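Local atomic coordinates of GCN5-related N-acetyltransferase (Brucella melitensis biovar Abortus, PDB entry 4J3G), a protein that probably transfers an acetyl group from acetyl-coenzyme A to an amine, possibly the N-terminal alanine of a ribosomal protein. Residues 24-29 with 77-82; 87-92 with 106-111; 119-124 with 155-160; 162-167 with 177-182. All blocks are in the same frame, centred on the assembly; numbering follows the deposited sequence. Where two conformers were deposited one is given.

Contact 1: residues 24-29 with 77-82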
loop_
_atom_site.group_PDB
_atom_site.type_symbol
_atom_site.label_atom_id
_atom_site.label_comp_id
_atom_site.label_asym_id
_atom_site.label_seq_id
_atom_site.Cartn_x
_atom_site.Cartn_y
_atom_site.Cartn_z
ATOM N N LEU A 24 -8.018 28.684 -14.356
ATOM C CA LEU A 24 -7.864 27.279 -14.777
ATOM C C LEU A 24 -9.209 26.677 -15.182
ATOM O O LEU A 24 -10.253 27.003 -14.602
ATOM C CB LEU A 24 -7.261 26.433 -13.654
ATOM C CG LEU A 24 -5.914 26.847 -13.072
ATOM C CD1 LEU A 24 -5.578 26.035 -11.826
ATOM C CD2 LEU A 24 -4.832 26.660 -14.119
ATOM N N LEU A 25 -9.176 25.816 -16.189
ATOM C CA LEU A 25 -10.308 24.940 -16.522
ATOM C C LEU A 25 -9.952 23.548 -16.049
ATOM O O LEU A 25 -8.936 23.021 -16.459
ATOM C CB LEU A 25 -10.495 24.900 -18.033
ATOM C CG LEU A 25 -11.281 23.733 -18.644
ATOM C CD1 LEU A 25 -12.750 23.855 -18.284
ATOM C CD2 LEU A 25 -11.088 23.696 -20.165
ATOM N N ILE A 26 -10.781 22.961 -15.192
ATOM C CA ILE A 26 -10.610 21.564 -14.758
ATOM C C ILE A 26 -11.621 20.712 -15.509
ATOM O O ILE A 26 -12.808 21.036 -15.529
ATOM C CB ILE A 26 -10.845 21.400 -13.242
ATOM C CG1 ILE A 26 -10.043 22.434 -12.465
ATOM C CG2 ILE A 26 -10.502 19.982 -12.788
ATOM C CD1 ILE A 26 -8.539 22.295 -12.602
ATOM N N ARG A 27 -11.150 19.636 -16.140
ATOM C CA ARG A 27 -12.009 18.724 -16.884
ATOM C C ARG A 27 -11.387 17.350 -16.906
ATOM O O ARG A 27 -10.227 17.164 -16.490
ATOM C CB ARG A 27 -12.187 19.218 -18.346
ATOM C CG ARG A 27 -10.886 19.267 -19.134
ATOM C CD ARG A 27 -11.064 19.622 -20.607
ATOM N NE ARG A 27 -9.769 19.841 -21.267
ATOM C CZ ARG A 27 -8.945 18.871 -21.691
ATOM N NH1 ARG A 27 -9.242 17.594 -21.523
ATOM N NH2 ARG A 27 -7.793 19.192 -22.266
ATOM N N HIS A 28 -12.137 16.374 -17.391
ATOM C CA HIS A 28 -11.626 15.025 -17.484
ATOM C C HIS A 28 -10.652 14.883 -18.630
ATOM O O HIS A 28 -10.837 15.504 -19.676
ATOM C CB HIS A 28 -12.740 14.023 -17.667
ATOM C CG HIS A 28 -13.607 13.878 -16.464
ATOM N ND1 HIS A 28 -13.421 12.882 -15.533
ATOM C CD2 HIS A 28 -14.643 14.622 -16.017
ATOM C CE1 HIS A 28 -14.313 13.011 -14.568
ATOM N NE2 HIS A 28 -15.064 14.063 -14.833
ATOM N N ALA A 29 -9.631 14.046 -18.430
ATOM C CA ALA A 29 -8.605 13.806 -19.443
ATOM C C ALA A 29 -9.169 13.015 -20.609
ATOM O O ALA A 29 -9.955 12.092 -20.422
ATOM C CB ALA A 29 -7.430 13.029 -18.844
ATOM N N LEU A 77 -8.391 13.908 -13.910
ATOM C CA LEU A 77 -8.661 15.305 -14.157
ATOM C C LEU A 77 -7.419 15.998 -14.721
ATOM O O LEU A 77 -6.256 15.716 -14.289
ATOM C CB LEU A 77 -9.076 16.015 -12.872
ATOM C CG LEU A 77 -10.270 15.376 -12.177
ATOM C CD1 LEU A 77 -10.615 16.174 -10.933
ATOM C CD2 LEU A 77 -11.457 15.247 -13.122
ATOM N N VAL A 78 -7.644 16.956 -15.629
ATOM C CA VAL A 78 -6.562 17.823 -16.064
ATOM C C VAL A 78 -6.883 19.287 -15.783
ATOM O O VAL A 78 -8.055 19.688 -15.754
ATOM C CB VAL A 78 -6.227 17.643 -17.562
ATOM C CG1 VAL A 78 -5.743 16.237 -17.837
ATOM C CG2 VAL A 78 -7.424 17.951 -18.441
ATOM N N ALA A 79 -5.838 20.067 -15.553
ATOM C CA ALA A 79 -5.974 21.497 -15.473
ATOM C C ALA A 79 -5.442 22.105 -16.768
ATOM O O ALA A 79 -4.301 21.843 -17.165
ATOM C CB ALA A 79 -5.215 22.023 -14.288
ATOM N N GLU A 80 -6.254 22.961 -17.370
ATOM C CA GLU A 80 -5.903 23.645 -18.604
ATOM C C GLU A 80 -5.846 25.156 -18.377
ATOM O O GLU A 80 -6.743 25.720 -17.753
ATOM C CB GLU A 80 -6.940 23.318 -19.680
ATOM C CG GLU A 80 -6.517 23.754 -21.076
ATOM C CD GLU A 80 -7.634 23.637 -22.090
ATOM O OE1 GLU A 80 -8.191 22.519 -22.235
ATOM O OE2 GLU A 80 -7.954 24.670 -22.756
ATOM N N ARG A 81 -4.775 25.789 -18.873
ATOM C CA ARG A 81 -4.540 27.245 -18.730
ATOM C C ARG A 81 -3.910 27.769 -20.021
ATOM O O ARG A 81 -2.927 27.198 -20.511
ATOM C CB ARG A 81 -3.568 27.528 -17.562
ATOM C CG ARG A 81 -3.512 28.982 -17.127
ATOM C CD ARG A 81 -2.679 29.191 -15.884
ATOM N NE ARG A 81 -1.284 28.821 -16.076
ATOM C CZ ARG A 81 -0.394 28.710 -15.101
ATOM N NH1 ARG A 81 -0.742 28.929 -13.843
ATOM N NH2 ARG A 81 0.856 28.372 -15.379
ATOM N N GLU A 82 -4.464 28.862 -20.545
ATOM C CA GLU A 82 -4.019 29.453 -21.821
ATOM C C GLU A 82 -3.872 28.383 -22.911
ATOM O O GLU A 82 -2.853 28.344 -23.629
ATOM C CB GLU A 82 -2.699 30.233 -21.620
ATOM C CG GLU A 82 -2.860 31.425 -20.684
ATOM C CD GLU A 82 -1.602 32.267 -20.548
ATOM O OE1 GLU A 82 -0.570 31.726 -20.092
ATOM O OE2 GLU A 82 -1.663 33.476 -20.859
#

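Contact 2: residues 87-92 with 106-111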
loop_
_atom_site.group_PDB
_atom_site.type_symbol
_atom_site.label_atom_id
_atom_site.label_comp_id
_atom_site.label_asym_id
_atom_site.label_seq_id
_atom_site.Cartn_x
_atom_site.Cartn_y
_atom_site.Cartn_z
ATOM N N GLY A 87 -1.370 20.638 -15.405
ATOM C CA GLY A 87 -1.306 19.611 -14.351
ATOM C C GLY A 87 -2.363 18.553 -14.518
ATOM O O GLY A 87 -3.317 18.740 -15.243
ATOM N N TYR A 88 -2.239 17.445 -13.777
ATOM C CA TYR A 88 -3.321 16.479 -13.728
ATOM C C TYR A 88 -3.416 15.797 -12.353
ATOM O O TYR A 88 -2.484 15.832 -11.543
ATOM C CB TYR A 88 -3.193 15.424 -14.840
ATOM C CG TYR A 88 -2.081 14.386 -14.668
ATOM C CD1 TYR A 88 -0.784 14.628 -15.121
ATOM C CD2 TYR A 88 -2.353 13.122 -14.117
ATOM C CE1 TYR A 88 0.214 13.648 -15.005
ATOM C CE2 TYR A 88 -1.358 12.146 -13.985
ATOM C CZ TYR A 88 -0.079 12.415 -14.450
ATOM O OH TYR A 88 0.918 11.451 -14.354
ATOM N N ALA A 89 -4.547 15.146 -12.122
ATOM C CA ALA A 89 -4.767 14.439 -10.839
ATOM C C ALA A 89 -5.597 13.202 -11.035
ATOM O O ALA A 89 -6.496 13.138 -11.907
ATOM C CB ALA A 89 -5.459 15.345 -9.800
ATOM N N SER A 90 -5.334 12.209 -10.198
ATOM C CA SER A 90 -6.141 11.026 -10.240
ATOM C C SER A 90 -6.132 10.326 -8.896
ATOM O O SER A 90 -5.448 10.728 -7.961
ATOM C CB SER A 90 -5.644 10.092 -11.356
ATOM O OG SER A 90 -6.607 9.078 -11.622
ATOM N N TYR A 91 -6.959 9.296 -8.794
ATOM C CA TYR A 91 -6.872 8.370 -7.660
ATOM C C TYR A 91 -7.141 6.974 -8.121
ATOM O O TYR A 91 -7.747 6.754 -9.188
ATOM C CB TYR A 91 -7.768 8.761 -6.509
ATOM C CG TYR A 91 -9.224 8.672 -6.731
ATOM C CD1 TYR A 91 -9.889 7.424 -6.766
ATOM C CD2 TYR A 91 -9.995 9.817 -6.814
ATOM C CE1 TYR A 91 -11.255 7.360 -6.966
ATOM C CE2 TYR A 91 -11.363 9.742 -6.982
ATOM C CZ TYR A 91 -11.983 8.527 -7.054
ATOM O OH TYR A 91 -13.362 8.484 -7.258
ATOM N N GLY A 92 -6.590 6.020 -7.357
ATOM C CA GLY A 92 -6.761 4.605 -7.644
ATOM C C GLY A 92 -6.735 3.800 -6.354
ATOM O O GLY A 92 -6.802 4.350 -5.264
ATOM N N LEU A 106 -4.661 9.136 -3.765
ATOM C CA LEU A 106 -4.720 10.147 -4.799
ATOM C C LEU A 106 -3.348 10.709 -5.109
ATOM O O LEU A 106 -2.442 10.671 -4.258
ATOM C CB LEU A 106 -5.787 11.228 -4.472
ATOM C CG LEU A 106 -5.546 12.439 -3.579
ATOM C CD1 LEU A 106 -6.860 13.202 -3.440
ATOM C CD2 LEU A 106 -5.005 12.107 -2.221
ATOM N N SER A 107 -3.196 11.221 -6.338
ATOM C CA SER A 107 -1.974 11.868 -6.796
ATOM C C SER A 107 -2.304 13.108 -7.591
ATOM O O SER A 107 -3.300 13.153 -8.308
ATOM C CB SER A 107 -1.192 10.936 -7.699
ATOM O OG SER A 107 -0.757 9.790 -7.000
ATOM N N VAL A 108 -1.464 14.126 -7.431
ATOM C CA VAL A 108 -1.606 15.390 -8.108
ATOM C C VAL A 108 -0.247 15.766 -8.656
ATOM O O VAL A 108 0.714 15.871 -7.896
ATOM C CB VAL A 108 -2.021 16.516 -7.141
ATOM C CG1 VAL A 108 -2.083 17.854 -7.863
ATOM C CG2 VAL A 108 -3.336 16.208 -6.475
ATOM N N TYR A 109 -0.170 16.005 -9.961
ATOM C CA TYR A 109 1.078 16.441 -10.598
ATOM C C TYR A 109 0.907 17.774 -11.266
ATOM O O TYR A 109 -0.045 17.977 -12.033
ATOM C CB TYR A 109 1.457 15.461 -11.676
ATOM C CG TYR A 109 1.597 14.093 -11.164
ATOM C CD1 TYR A 109 2.757 13.678 -10.617
ATOM C CD2 TYR A 109 0.547 13.223 -11.209
ATOM C CE1 TYR A 109 2.884 12.387 -10.097
ATOM C CE2 TYR A 109 0.671 11.923 -10.757
ATOM C CZ TYR A 109 1.832 11.514 -10.188
ATOM O OH TYR A 109 1.919 10.217 -9.697
ATOM N N VAL A 110 1.867 18.658 -11.047
ATOM C CA VAL A 110 1.823 19.982 -11.684
ATOM C C VAL A 110 3.057 20.129 -12.526
ATOM O O VAL A 110 4.129 19.690 -12.117
ATOM C CB VAL A 110 1.773 21.106 -10.624
ATOM C CG1 VAL A 110 1.689 22.486 -11.303
ATOM C CG2 VAL A 110 0.604 20.878 -9.677
ATOM N N ALA A 111 2.900 20.719 -13.711
ATOM C CA ALA A 111 4.054 21.062 -14.566
ATOM C C ALA A 111 5.215 21.770 -13.812
ATOM O O ALA A 111 5.006 22.668 -12.958
ATOM C CB ALA A 111 3.588 21.878 -15.773
#

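Contact 3: residues 119-124 with 155-160. With SO4 (sulfate ion), chain E.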
loop_
_atom_site.group_PDB
_atom_site.type_symbol
_atom_site.label_atom_id
_atom_site.label_comp_id
_atom_site.label_asym_id
_atom_site.label_seq_id
_atom_site.Cartn_x
_atom_site.Cartn_y
_atom_site.Cartn_z
ATOM N N ILE A 119 -2.347 25.579 -8.862
ATOM C CA ILE A 119 -2.859 24.503 -9.711
ATOM C C ILE A 119 -3.135 23.242 -8.906
ATOM O O ILE A 119 -4.222 22.655 -9.036
ATOM C CB ILE A 119 -1.874 24.149 -10.839
ATOM C CG1 ILE A 119 -1.658 25.382 -11.769
ATOM C CG2 ILE A 119 -2.381 22.926 -11.622
ATOM C CD1 ILE A 119 -0.493 25.225 -12.729
ATOM N N GLY A 120 -2.152 22.804 -8.113
ATOM C CA GLY A 120 -2.293 21.573 -7.328
ATOM C C GLY A 120 -3.492 21.639 -6.376
ATOM O O GLY A 120 -4.226 20.687 -6.212
ATOM N N ARG A 121 -3.667 22.781 -5.730
ATOM C CA ARG A 121 -4.749 22.941 -4.779
ATOM C C ARG A 121 -6.117 22.894 -5.488
ATOM O O ARG A 121 -7.023 22.207 -5.025
ATOM C CB ARG A 121 -4.590 24.248 -4.000
ATOM C CG ARG A 121 -5.447 24.287 -2.738
ATOM C CD ARG A 121 -5.211 25.528 -1.859
ATOM N NE ARG A 121 -6.360 25.728 -0.976
ATOM C CZ ARG A 121 -6.340 26.344 0.202
ATOM N NH1 ARG A 121 -5.200 26.872 0.702
ATOM N NH2 ARG A 121 -7.484 26.447 0.883
ATOM N N THR A 122 -6.218 23.498 -6.662
ATOM C CA THR A 122 -7.469 23.484 -7.449
ATOM C C THR A 122 -7.815 22.046 -7.950
ATOM O O THR A 122 -8.976 21.611 -7.949
ATOM C CB THR A 122 -7.345 24.399 -8.691
ATOM O OG1 THR A 122 -7.034 25.755 -8.283
ATOM C CG2 THR A 122 -8.627 24.420 -9.504
ATOM N N LEU A 123 -6.804 21.351 -8.458
ATOM C CA LEU A 123 -6.968 19.967 -8.815
ATOM C C LEU A 123 -7.423 19.087 -7.637
ATOM O O LEU A 123 -8.321 18.247 -7.807
ATOM C CB LEU A 123 -5.682 19.410 -9.391
ATOM C CG LEU A 123 -5.399 19.825 -10.826
ATOM C CD1 LEU A 123 -3.941 19.557 -11.145
ATOM C CD2 LEU A 123 -6.334 19.113 -11.788
ATOM N N LEU A 124 -6.772 19.230 -6.474
ATOM C CA LEU A 124 -7.107 18.421 -5.306
ATOM C C LEU A 124 -8.551 18.672 -4.934
ATOM O O LEU A 124 -9.344 17.728 -4.698
ATOM C CB LEU A 124 -6.190 18.790 -4.126
ATOM C CG LEU A 124 -6.354 17.997 -2.850
ATOM C CD1 LEU A 124 -6.259 16.512 -3.140
ATOM C CD2 LEU A 124 -5.313 18.419 -1.802
ATOM N N ARG A 155 -3.309 19.563 3.815
ATOM C CA ARG A 155 -3.926 19.963 5.066
ATOM C C ARG A 155 -4.995 21.045 4.879
ATOM O O ARG A 155 -5.994 21.031 5.550
ATOM C CB ARG A 155 -2.878 20.430 6.072
ATOM C CG ARG A 155 -3.459 20.659 7.443
ATOM C CD ARG A 155 -2.528 20.304 8.592
ATOM N NE ARG A 155 -1.105 20.634 8.409
ATOM C CZ ARG A 155 -0.088 19.859 8.821
ATOM N NH1 ARG A 155 -0.306 18.651 9.348
ATOM N NH2 ARG A 155 1.173 20.259 8.643
ATOM N N SER A 156 -4.755 21.947 3.938
ATOM C CA SER A 156 -5.704 23.019 3.625
ATOM C C SER A 156 -7.037 22.510 3.125
ATOM O O SER A 156 -8.072 23.207 3.218
ATOM C CB SER A 156 -5.097 24.062 2.636
ATOM O OG SER A 156 -5.101 23.613 1.256
ATOM N N GLN A 157 -7.041 21.286 2.616
ATOM C CA GLN A 157 -8.247 20.673 2.118
ATOM C C GLN A 157 -8.830 19.651 3.101
ATOM O O GLN A 157 -9.736 18.916 2.746
ATOM C CB GLN A 157 -7.932 19.957 0.790
ATOM C CG GLN A 157 -7.473 20.875 -0.318
ATOM C CD GLN A 157 -8.526 21.898 -0.584
ATOM O OE1 GLN A 157 -9.673 21.549 -0.847
ATOM N NE2 GLN A 157 -8.175 23.164 -0.459
ATOM N N GLY A 158 -8.334 19.596 4.323
ATOM C CA GLY A 158 -8.960 18.799 5.340
ATOM C C GLY A 158 -8.325 17.459 5.565
ATOM O O GLY A 158 -8.820 16.686 6.349
ATOM N N PHE A 159 -7.187 17.193 4.905
ATOM C CA PHE A 159 -6.409 16.010 5.199
ATOM C C PHE A 159 -5.706 16.169 6.564
ATOM O O PHE A 159 -5.321 17.282 6.924
ATOM C CB PHE A 159 -5.356 15.772 4.135
ATOM C CG PHE A 159 -5.899 15.199 2.863
ATOM C CD1 PHE A 159 -6.637 15.983 1.972
ATOM C CD2 PHE A 159 -5.684 13.871 2.545
ATOM C CE1 PHE A 159 -7.166 15.423 0.797
ATOM C CE2 PHE A 159 -6.170 13.334 1.358
ATOM C CZ PHE A 159 -6.936 14.108 0.505
ATOM N N GLU A 160 -5.579 15.060 7.307
ATOM C CA GLU A 160 -4.844 15.009 8.583
ATOM C C GLU A 160 -3.688 14.045 8.452
ATOM O O GLU A 160 -3.771 13.079 7.679
ATOM C CB GLU A 160 -5.755 14.572 9.755
ATOM C CG GLU A 160 -6.988 15.464 9.974
ATOM C CD GLU A 160 -7.543 15.429 11.412
ATOM O OE1 GLU A 160 -7.434 14.388 12.120
ATOM O OE2 GLU A 160 -8.094 16.463 11.849
HETATM S S SO4 E . 1.719 23.606 -6.549
HETATM O O1 SO4 E . 1.898 24.545 -5.397
HETATM O O2 SO4 E . 0.394 23.879 -7.198
HETATM O O3 SO4 E . 2.772 23.979 -7.532
HETATM O O4 SO4 E . 1.857 22.198 -6.085
#

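Contact 4: residues 162-167 with 177-182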
loop_
_atom_site.group_PDB
_atom_site.type_symbol
_atom_site.label_atom_id
_atom_site.label_comp_id
_atom_site.label_asym_id
_atom_site.label_seq_id
_atom_site.Cartn_x
_atom_site.Cartn_y
_atom_site.Cartn_z
ATOM N N CYS A 162 -1.388 10.951 9.394
ATOM C CA CYS A 162 -1.538 9.633 10.003
ATOM C C CYS A 162 -0.229 9.297 10.680
ATOM O O CYS A 162 -0.218 8.906 11.843
ATOM C CB CYS A 162 -1.855 8.635 8.928
ATOM S SG CYS A 162 -3.443 8.991 8.134
ATOM N N GLY A 163 0.876 9.449 9.969
ATOM C CA GLY A 163 2.175 9.031 10.467
ATOM C C GLY A 163 3.161 8.805 9.361
ATOM O O GLY A 163 2.813 8.912 8.188
ATOM N N THR A 164 4.407 8.525 9.733
ATOM C CA THR A 164 5.488 8.451 8.756
ATOM C C THR A 164 6.177 7.101 8.803
ATOM O O THR A 164 6.594 6.635 9.868
ATOM C CB THR A 164 6.525 9.556 9.037
ATOM O OG1 THR A 164 5.879 10.822 8.975
ATOM C CG2 THR A 164 7.638 9.531 8.044
ATOM N N LEU A 165 6.358 6.525 7.635
ATOM C CA LEU A 165 7.166 5.309 7.474
ATOM C C LEU A 165 8.508 5.706 6.953
ATOM O O LEU A 165 8.629 6.101 5.775
ATOM C CB LEU A 165 6.493 4.365 6.489
ATOM C CG LEU A 165 5.176 3.704 6.921
ATOM C CD1 LEU A 165 4.026 4.659 7.157
ATOM C CD2 LEU A 165 4.799 2.763 5.804
ATOM N N LYS A 166 9.514 5.564 7.792
ATOM C CA LYS A 166 10.836 5.979 7.496
ATOM C C LYS A 166 11.601 4.992 6.622
ATOM O O LYS A 166 11.529 3.757 6.826
ATOM C CB LYS A 166 11.583 6.179 8.786
ATOM C CG LYS A 166 10.992 7.301 9.620
ATOM C CD LYS A 166 11.712 7.410 10.937
ATOM C CE LYS A 166 11.208 8.589 11.739
ATOM N NZ LYS A 166 12.238 8.988 12.725
ATOM N N GLN A 167 12.299 5.571 5.639
ATOM C CA GLN A 167 13.229 4.850 4.774
ATOM C C GLN A 167 12.558 3.772 3.920
ATOM O O GLN A 167 13.211 2.795 3.538
ATOM C CB GLN A 167 14.361 4.197 5.604
ATOM C CG GLN A 167 15.106 5.122 6.565
ATOM C CD GLN A 167 16.616 5.006 6.414
ATOM O OE1 GLN A 167 17.159 3.915 6.211
ATOM N NE2 GLN A 167 17.299 6.134 6.491
ATOM N N ASP A 177 11.380 9.010 3.250
ATOM C CA ASP A 177 10.362 8.788 4.258
ATOM C C ASP A 177 9.004 9.096 3.684
ATOM O O ASP A 177 8.820 10.114 2.991
ATOM C CB ASP A 177 10.619 9.690 5.500
ATOM C CG ASP A 177 11.899 9.364 6.202
ATOM O OD1 ASP A 177 12.550 8.310 5.907
ATOM O OD2 ASP A 177 12.263 10.204 7.056
ATOM N N LEU A 178 8.025 8.228 3.949
ATOM C CA LEU A 178 6.677 8.393 3.425
ATOM C C LEU A 178 5.709 8.842 4.517
ATOM O O LEU A 178 5.479 8.097 5.462
ATOM C CB LEU A 178 6.200 7.092 2.798
ATOM C CG LEU A 178 4.774 7.079 2.171
ATOM C CD1 LEU A 178 4.739 7.919 0.929
ATOM C CD2 LEU A 178 4.315 5.674 1.820
ATOM N N LEU A 179 5.107 10.021 4.365
ATOM C CA LEU A 179 4.083 10.474 5.288
ATOM C C LEU A 179 2.734 10.166 4.672
ATOM O O LEU A 179 2.507 10.437 3.465
ATOM C CB LEU A 179 4.181 11.985 5.513
ATOM C CG LEU A 179 2.932 12.562 6.191
ATOM C CD1 LEU A 179 2.800 12.246 7.657
ATOM C CD2 LEU A 179 2.924 14.047 6.038
ATOM N N PHE A 180 1.875 9.493 5.440
ATOM C CA PHE A 180 0.516 9.288 5.022
ATOM C C PHE A 180 -0.389 10.367 5.656
ATOM O O PHE A 180 -0.268 10.681 6.856
ATOM C CB PHE A 180 0.015 7.889 5.424
ATOM C CG PHE A 180 0.399 6.772 4.482
ATOM C CD1 PHE A 180 0.135 6.842 3.142
ATOM C CD2 PHE A 180 0.957 5.595 4.978
ATOM C CE1 PHE A 180 0.441 5.788 2.282
ATOM C CE2 PHE A 180 1.278 4.549 4.122
ATOM C CZ PHE A 180 1.007 4.651 2.773
ATOM N N MET A 181 -1.287 10.923 4.834
ATOM C CA MET A 181 -2.390 11.755 5.267
ATOM C C MET A 181 -3.649 11.184 4.742
ATOM O O MET A 181 -3.643 10.466 3.731
ATOM C CB MET A 181 -2.282 13.214 4.729
ATOM C CG MET A 181 -0.958 13.858 5.074
ATOM S SD MET A 181 -0.796 15.559 4.550
ATOM C CE MET A 181 -1.722 16.353 5.840
ATOM N N GLN A 182 -4.751 11.537 5.387
ATOM C CA GLN A 182 -6.047 10.970 4.993
ATOM C C GLN A 182 -7.114 12.016 5.153
ATOM O O GLN A 182 -7.015 12.958 6.012
ATOM C CB GLN A 182 -6.434 9.716 5.820
ATOM C CG GLN A 182 -6.824 9.993 7.252
ATOM C CD GLN A 182 -7.335 8.757 7.976
ATOM O OE1 GLN A 182 -6.775 8.370 8.954
ATOM N NE2 GLN A 182 -8.384 8.140 7.459
#

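Contact 1: residues 24-29 with 77-82
Leu25 pairs with Glu80 and Arg27 with Val78 as the two hydrogen-bonded pairs that join strand 25-28, outermost in the sheet of this chain, to strand 76-81. Each pair is closed in both directions: Leu25 N reaches Glu80 O at 2.9 Å and Glu80 N returns to Leu25 O, while Val78 N meets Arg27 O at 2.7 Å and Arg27 N donates to Val78 O.

On the face carrying Leu25, Arg27, Val78 and Glu80, the guanidinium of Arg27 lies with one face over Val78 CG2, which is 3.6 Å from NH1. Chi1 of 62° sets Arg27 CG between its own backbone N and carbonyl carbon, and the extended chain beyond carries the group to Glu80. There NE bonds OE1 at 3.3 Å in the guanidinium plane, as a salt bridge, and NH2 adds a weak bond to the same oxygen. NH1 serves two further acceptors, His28 O and, in a salt bridge, Asp33 OD2.

On the other face, Ile26 CD1 packs on Ala79 CB at 3.7 Å, and Ile26 also touches Thr122 and Glu126 of helix 119-133. At the strand end, where the side chains of His28 and Leu77 diverge, Leu77 CD2 nevertheless sits over the His28 ring in a CH-pi contact; His28 NE2 has a weak bond to Glu130. With two carboxylates and a carbonyl around it, the Arg27 guanidinium is held in position and its positive charge is probably stabilised.

Contact 2: residues 87-92 with 106-111
Gly87 faces Val110, Ala89 faces Val108 and Tyr91 faces Leu106 as antiparallel non-hydrogen-bonded pairs, with the hydrogen-bonded pairs Tyr88-Tyr109 and Ser90-Ser107 between them. The segment axes run at 167°, close to antiparallel, and approach to 4.6 Å, as expected for adjacent arms of a beta hairpin. Both bonded pairs are doubly closed: Tyr109 N donates to Tyr88 O at 2.8 Å, and Ser107 N to Ser90 O at the same length. Gly87 CA lies 3.1 Å from Tyr109 O.

The aromatic contact is between Tyr88 and Tyr109, whose side chains run alongside and point the same way. Tyr88 CG sits between its backbone N and carbonyl carbon (chi1 72°), and its ring lies alongside that of Tyr109. Tyr109 CD2 lies over one face of the Tyr88 ring, toward its rim, and is 3.4 Å from CZ. The planes make 33° and the centroids are 4.8 Å apart, an oblique arrangement. Helix 34-47 packs on this face, with Ile40 touching both rings. On the same face Ser90 OG bonds Pro75 O and Arg69 NE.

On the other face Ala89 CB meets Val108 CG2 at 4.0 Å, and Tyr91 CB meets Leu106 CB. The chemistry is thus divided: paired amides hold the register, while the two faces give mainly apolar and aromatic surfaces against which helices pack.

Contact 3: residues 119-124 with 155-160
Arg121 reaches Ser156 through an extended chain: CG is anti to the backbone N (chi1 -164°) and the chain stays extended to NE, which spans the gap between the two segments. Ser156 OG sits between its backbone N and carbonyl carbon (chi1 79°), which puts it over the centre of one guanidinium face, 3.2 Å from Arg121 CZ. Approach over the face explains why the angles to NE and NH1 are poor for hydrogen bonding; OG instead bonds Leu153 O, one turn back in its helix.

Beside this, the side chain of Gln157 bends at chi2, with its amide plane 66° from the guanidinium plane. Its aliphatic part packs clearly: Gln157 CG lies on Leu124 CD2 at 3.6 Å, the two chains sliding past each other in opposite directions. The second branch, Leu124 CD1, meets Phe159 CE1 at 4.2 Å.

At the start of helix 119-133, Gly120 N donates to O2 of a sulfate ion, probably from the crystallisation liquor, at 2.9 Å; Gly116 N and Arg115 NE are also hydrogen-bonded to it. Anion binding at this helix start is consistent with the pyrophosphate-binding loop of GNAT enzymes. The contact joins the first turns of helix 119-133 to the end of helix 148-156 and the loop leading into strand 160-171, while Leu124 and Phe159 both also rest on Leu106 of strand 103-110.

Contact 4: residues 162-167 with 177-182
Cys162 and Gly163 both face Phe180, forming a classic beta bulge in the antiparallel hairpin of strands 160-171 and 174-184. Two bonds define it: Cys162 N to Phe180 O at 2.8 Å, and Phe180 N to Gly163 O at 3.0 Å. Beyond the bulge, Leu165 and Leu178 exchange bonds in both directions as a regular hydrogen-bonded pair, and the segment axes run at 164°.

Asp177 can be followed outward. Its CB touches Thr164 CG2 at 3.9 Å. CG, anti to the carbonyl carbon (chi1 -64°), lies near Lys166 CA, and from there the two oxygens part. OD2 passes the aliphatic Lys166 CG, whereas OD1 accepts the backbone N of Gln167 at 2.8 Å. That donor arrives on the anti side, 28° out of the carboxylate plane. The bond lies at Gln167, where the chain turns a corner.

On the face shared by Leu165 and Phe180, Leu165 CD1 meets Phe180 CD2. The second subunit adjoins much of this hairpin: Gln182 OE1 bonds the backbone N of Lys166 of the second subunit, and in return Lys166 O of this chain bonds Gln182 NE2 of the second subunit. These reciprocal links make the hairpin part of the dimer contact. Within one chain, Cys162 SG rests on the Gln182 side chain, 3.6 Å from CG.

Overall arrangement
Contacts 1, 2 and 4 lie on one seven-stranded mixed sheet of the GNAT fold, and the four contacts follow one another in series along the chain. Contacts 1 and 2 touch, their centres 11 Å apart, because strands 76-81 and 84-93 are neighbours. Contact 3 has its centre about 11 Å from that of contact 2; its helix 119-133 packs on strand 103-110 and touches contact 1 too. Contact 4 lies across the chain's centre from contact 1, with centres about 29 Å apart, and meets contact 3 where residues 155-160 lead into strand 160-171. The sheet thus links the N-terminal edge to the hairpin that meets the second subunit, with contact 3 between them, its centre about 16 Å from contact 1 and 17 Å from contact 4.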